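Local coordinates for ABC transporter substrate-binding protein (Staphylococcus aureus subsp. aureus NCTC 8325, PDB 3UN6) that probably serves as the periplasmic-binding-protein-like, substrate-capturing component of an ABC-type import system and binds zinc, its natural ligand being unsettled, at residues A237-F249 / F312-S324. Residues are numbered along the deposited sequence; the frame is centred on the assembly and turned at random.
Sequences AQAFVQDYKKSGF and FVEPSLYKEASRS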
# COMPACT_ATOMS: atom_id res chain seq x y z
N ALA A 237 -20.63 -2.94 8.14
CA ALA A 237 -19.35 -3.42 7.61
C ALA A 237 -19.58 -4.01 6.22
O ALA A 237 -18.83 -3.74 5.30
CB ALA A 237 -18.76 -4.47 8.53
N GLN A 238 -20.63 -4.80 6.08
CA GLN A 238 -20.95 -5.40 4.79
C GLN A 238 -21.30 -4.33 3.75
O GLN A 238 -20.87 -4.43 2.62
CB GLN A 238 -22.11 -6.40 4.93
CG GLN A 238 -22.43 -7.15 3.63
CD GLN A 238 -21.29 -8.06 3.18
OE1 GLN A 238 -20.99 -9.06 3.84
NE2 GLN A 238 -20.68 -7.74 2.03
N ALA A 239 -22.09 -3.33 4.12
CA ALA A 239 -22.46 -2.25 3.19
C ALA A 239 -21.19 -1.52 2.73
O ALA A 239 -20.99 -1.29 1.54
CB ALA A 239 -23.44 -1.27 3.84
N PHE A 240 -20.31 -1.23 3.67
CA PHE A 240 -19.05 -0.56 3.33
C PHE A 240 -18.16 -1.37 2.35
O PHE A 240 -17.71 -0.85 1.32
CB PHE A 240 -18.32 -0.17 4.62
CG PHE A 240 -16.94 0.32 4.39
CD1 PHE A 240 -16.72 1.39 3.54
CD2 PHE A 240 -15.87 -0.29 5.01
CE1 PHE A 240 -15.46 1.86 3.30
CE2 PHE A 240 -14.59 0.17 4.78
CZ PHE A 240 -14.39 1.26 3.90
N VAL A 241 -17.94 -2.65 2.64
CA VAL A 241 -17.12 -3.50 1.77
C VAL A 241 -17.76 -3.66 0.40
O VAL A 241 -17.08 -3.78 -0.62
CB VAL A 241 -16.91 -4.89 2.40
CG1 VAL A 241 -16.33 -5.87 1.38
CG2 VAL A 241 -16.02 -4.76 3.62
N GLN A 242 -19.09 -3.66 0.38
CA GLN A 242 -19.85 -3.74 -0.87
C GLN A 242 -19.63 -2.49 -1.75
O GLN A 242 -19.45 -2.61 -2.95
CB GLN A 242 -21.33 -3.89 -0.55
CG GLN A 242 -22.25 -3.77 -1.78
CD GLN A 242 -22.26 -5.01 -2.64
OE1 GLN A 242 -22.94 -6.01 -2.31
NE2 GLN A 242 -21.56 -4.95 -3.77
N ASP A 243 -19.66 -1.31 -1.14
CA ASP A 243 -19.40 -0.08 -1.87
C ASP A 243 -17.96 -0.08 -2.32
O ASP A 243 -17.65 0.32 -3.43
CB ASP A 243 -19.72 1.13 -1.00
CG ASP A 243 -21.19 1.23 -0.69
OD1 ASP A 243 -21.98 0.62 -1.46
OD2 ASP A 243 -21.54 1.90 0.30
N TYR A 244 -17.08 -0.56 -1.46
CA TYR A 244 -15.67 -0.69 -1.76
C TYR A 244 -15.44 -1.63 -2.95
O TYR A 244 -14.63 -1.34 -3.82
CB TYR A 244 -14.94 -1.19 -0.50
CG TYR A 244 -13.42 -1.23 -0.59
CD1 TYR A 244 -12.66 -0.16 -0.18
CD2 TYR A 244 -12.76 -2.37 -1.05
CE1 TYR A 244 -11.28 -0.18 -0.26
CE2 TYR A 244 -11.39 -2.42 -1.12
CZ TYR A 244 -10.65 -1.31 -0.73
OH TYR A 244 -9.28 -1.34 -0.79
N LYS A 245 -16.19 -2.74 -3.01
CA LYS A 245 -16.05 -3.72 -4.09
C LYS A 245 -16.48 -3.11 -5.44
O LYS A 245 -15.77 -3.21 -6.43
CB LYS A 245 -16.83 -4.98 -3.76
CG LYS A 245 -16.76 -6.05 -4.82
CD LYS A 245 -17.26 -7.36 -4.26
CE LYS A 245 -17.16 -8.48 -5.30
NZ LYS A 245 -17.61 -9.77 -4.72
N LYS A 246 -17.66 -2.48 -5.45
CA LYS A 246 -18.16 -1.80 -6.64
C LYS A 246 -17.13 -0.76 -7.13
O LYS A 246 -16.83 -0.68 -8.33
CB LYS A 246 -19.48 -1.09 -6.33
CG LYS A 246 -20.64 -1.98 -5.86
CD LYS A 246 -21.91 -1.15 -5.62
CE LYS A 246 -23.08 -1.99 -5.09
NZ LYS A 246 -23.47 -3.11 -5.98
N SER A 247 -16.58 0.01 -6.18
CA SER A 247 -15.61 1.06 -6.49
C SER A 247 -14.36 0.51 -7.16
O SER A 247 -13.81 1.12 -8.09
CB SER A 247 -15.21 1.82 -5.21
OG SER A 247 -16.32 2.54 -4.71
N GLY A 248 -13.93 -0.66 -6.69
CA GLY A 248 -12.75 -1.32 -7.21
C GLY A 248 -12.83 -1.58 -8.70
O GLY A 248 -11.82 -1.44 -9.40
N PHE A 249 -14.01 -1.91 -9.18
CA PHE A 249 -14.21 -2.14 -10.61
C PHE A 249 -14.35 -0.83 -11.38
O PHE A 249 -13.87 -0.72 -12.50
CB PHE A 249 -15.39 -3.08 -10.84
CG PHE A 249 -15.13 -4.49 -10.36
CD1 PHE A 249 -14.38 -5.36 -11.13
CD2 PHE A 249 -15.61 -4.92 -9.14
CE1 PHE A 249 -14.12 -6.66 -10.70
CE2 PHE A 249 -15.35 -6.22 -8.68
CZ PHE A 249 -14.60 -7.09 -9.47
N PHE A 312 -5.83 -13.96 10.03
CA PHE A 312 -5.62 -12.57 9.60
C PHE A 312 -6.68 -12.09 8.62
O PHE A 312 -7.20 -10.98 8.75
CB PHE A 312 -4.22 -12.48 8.96
CG PHE A 312 -3.85 -11.13 8.43
CD1 PHE A 312 -3.63 -10.06 9.30
CD2 PHE A 312 -3.68 -10.93 7.08
CE1 PHE A 312 -3.28 -8.82 8.81
CE2 PHE A 312 -3.33 -9.68 6.60
CZ PHE A 312 -3.13 -8.63 7.45
N VAL A 313 -7.01 -12.93 7.66
CA VAL A 313 -7.92 -12.55 6.61
C VAL A 313 -9.34 -13.00 6.89
O VAL A 313 -9.56 -14.12 7.33
CB VAL A 313 -7.47 -13.15 5.25
CG1 VAL A 313 -8.44 -12.75 4.14
CG2 VAL A 313 -6.01 -12.73 4.92
N GLU A 314 -10.28 -12.09 6.66
CA GLU A 314 -11.71 -12.42 6.72
C GLU A 314 -12.27 -12.11 5.33
O GLU A 314 -12.73 -10.99 5.05
CB GLU A 314 -12.45 -11.64 7.81
CG GLU A 314 -13.93 -12.01 7.83
CD GLU A 314 -14.14 -13.53 7.88
OE1 GLU A 314 -14.68 -14.10 6.90
OE2 GLU A 314 -13.68 -14.16 8.87
N PRO A 315 -12.24 -13.11 4.44
CA PRO A 315 -12.63 -12.90 3.06
C PRO A 315 -14.14 -13.00 2.79
O PRO A 315 -14.56 -12.82 1.64
CB PRO A 315 -11.92 -14.03 2.34
CG PRO A 315 -12.05 -15.16 3.32
CD PRO A 315 -11.98 -14.54 4.70
N SER A 316 -14.95 -13.28 3.81
CA SER A 316 -16.41 -13.42 3.57
C SER A 316 -17.13 -12.15 3.10
O SER A 316 -18.00 -12.20 2.23
CB SER A 316 -17.12 -13.99 4.81
OG SER A 316 -16.96 -13.13 5.94
N LEU A 317 -16.79 -11.01 3.68
CA LEU A 317 -17.45 -9.74 3.34
C LEU A 317 -17.29 -9.37 1.87
O LEU A 317 -18.25 -8.98 1.22
CB LEU A 317 -17.00 -8.58 4.25
CG LEU A 317 -17.70 -8.39 5.63
CD1 LEU A 317 -17.51 -9.58 6.55
CD2 LEU A 317 -17.22 -7.11 6.32
N TYR A 318 -16.08 -9.53 1.35
CA TYR A 318 -15.82 -9.19 -0.03
C TYR A 318 -16.41 -10.22 -0.98
O TYR A 318 -16.94 -9.87 -2.02
CB TYR A 318 -14.31 -9.02 -0.28
CG TYR A 318 -14.00 -8.47 -1.64
CD1 TYR A 318 -13.94 -7.09 -1.86
CD2 TYR A 318 -13.78 -9.31 -2.72
CE1 TYR A 318 -13.67 -6.58 -3.09
CE2 TYR A 318 -13.51 -8.79 -3.98
CZ TYR A 318 -13.45 -7.43 -4.16
OH TYR A 318 -13.20 -6.89 -5.40
N LYS A 319 -16.34 -11.50 -0.60
CA LYS A 319 -16.90 -12.56 -1.44
C LYS A 319 -18.42 -12.44 -1.53
O LYS A 319 -18.98 -12.57 -2.61
CB LYS A 319 -16.52 -13.94 -0.89
CG LYS A 319 -17.31 -15.07 -1.50
CD LYS A 319 -16.97 -16.38 -0.87
CE LYS A 319 -17.81 -17.51 -1.46
NZ LYS A 319 -17.42 -18.84 -0.90
N GLU A 320 -19.09 -12.19 -0.41
CA GLU A 320 -20.55 -12.07 -0.40
C GLU A 320 -21.05 -10.80 -1.07
O GLU A 320 -22.17 -10.77 -1.56
CB GLU A 320 -21.11 -12.12 1.01
CG GLU A 320 -20.85 -13.41 1.75
CD GLU A 320 -21.35 -13.36 3.18
OE1 GLU A 320 -22.24 -12.51 3.47
OE2 GLU A 320 -20.87 -14.16 4.01
N ALA A 321 -20.23 -9.75 -1.07
CA ALA A 321 -20.62 -8.49 -1.69
C ALA A 321 -20.79 -8.73 -3.18
O ALA A 321 -19.99 -9.45 -3.80
CB ALA A 321 -19.57 -7.41 -1.45
N SER A 322 -21.83 -8.14 -3.76
CA SER A 322 -22.07 -8.28 -5.19
C SER A 322 -21.12 -7.38 -6.01
O SER A 322 -20.66 -6.34 -5.54
CB SER A 322 -23.52 -7.94 -5.52
OG SER A 322 -23.80 -6.58 -5.25
N ARG A 323 -20.82 -7.81 -7.22
CA ARG A 323 -19.99 -7.03 -8.12
C ARG A 323 -20.77 -5.83 -8.67
O ARG A 323 -20.21 -4.73 -8.81
CB ARG A 323 -19.50 -7.91 -9.29
CG ARG A 323 -18.49 -8.97 -8.90
CD ARG A 323 -17.75 -9.48 -10.12
NE ARG A 323 -16.52 -10.17 -9.75
CZ ARG A 323 -15.49 -10.35 -10.57
NH1 ARG A 323 -15.52 -9.89 -11.82
NH2 ARG A 323 -14.40 -10.98 -10.14
N SER A 324 -22.05 -6.08 -8.97
CA SER A 324 -23.00 -5.11 -9.55
C SER A 324 -23.15 -3.78 -8.79
O SER A 324 -24.25 -3.22 -8.73
CB SER A 324 -24.39 -5.76 -9.65
OG SER A 324 -24.90 -6.09 -8.36
OXT SER A 324 -22.20 -3.23 -8.24
O HOH W 1 -13.34 -4.53 -6.13
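A short helix, 316-320, and the C-terminal tail that follows it pack on helix 234-250 in this type 2 periplasmic-binding-protein fold, away from the zinc site, with Lys245 and Val241 meeting Tyr318 and Leu317. The segment axes approach to 8.8 Å at a crossing angle of -58°, and the chain end then runs on along the longer helix. The fully extended Lys245 chain lies across the Tyr318 ring, CD over one face at 3.8 Å from the centroid, a CH-pi contact. Its NZ donates to Tyr318 O, in the last turn of helix 316-320, and to Ala321 O (2.6 Å), just beyond it, so the ammonium probably offsets the partial negative charge at that helix's C-terminal end. The Tyr318 hydroxyl is hydrogen-bonded to Leu284 N and donates to a water that in turn donates to Lys245 O. Val241 packs CG1 against Tyr318 CB and CG2 against Leu317 CD2. With CG anti to the backbone N (chi1 -176°) and a bend at chi2, Gln238 brings NE2 to Leu317 O, which lies near its amide plane; that carbonyl also accepts from Ala321 N. Gln242 OE1 accepts from Ser322 N (2.8 Å). Phe249 CZ sits over one face of the Arg323 guanidinium, the planes 42° apart. At the chain terminus, Lys246 NZ forms a salt bridge with Ser324 OXT at 2.6 Å.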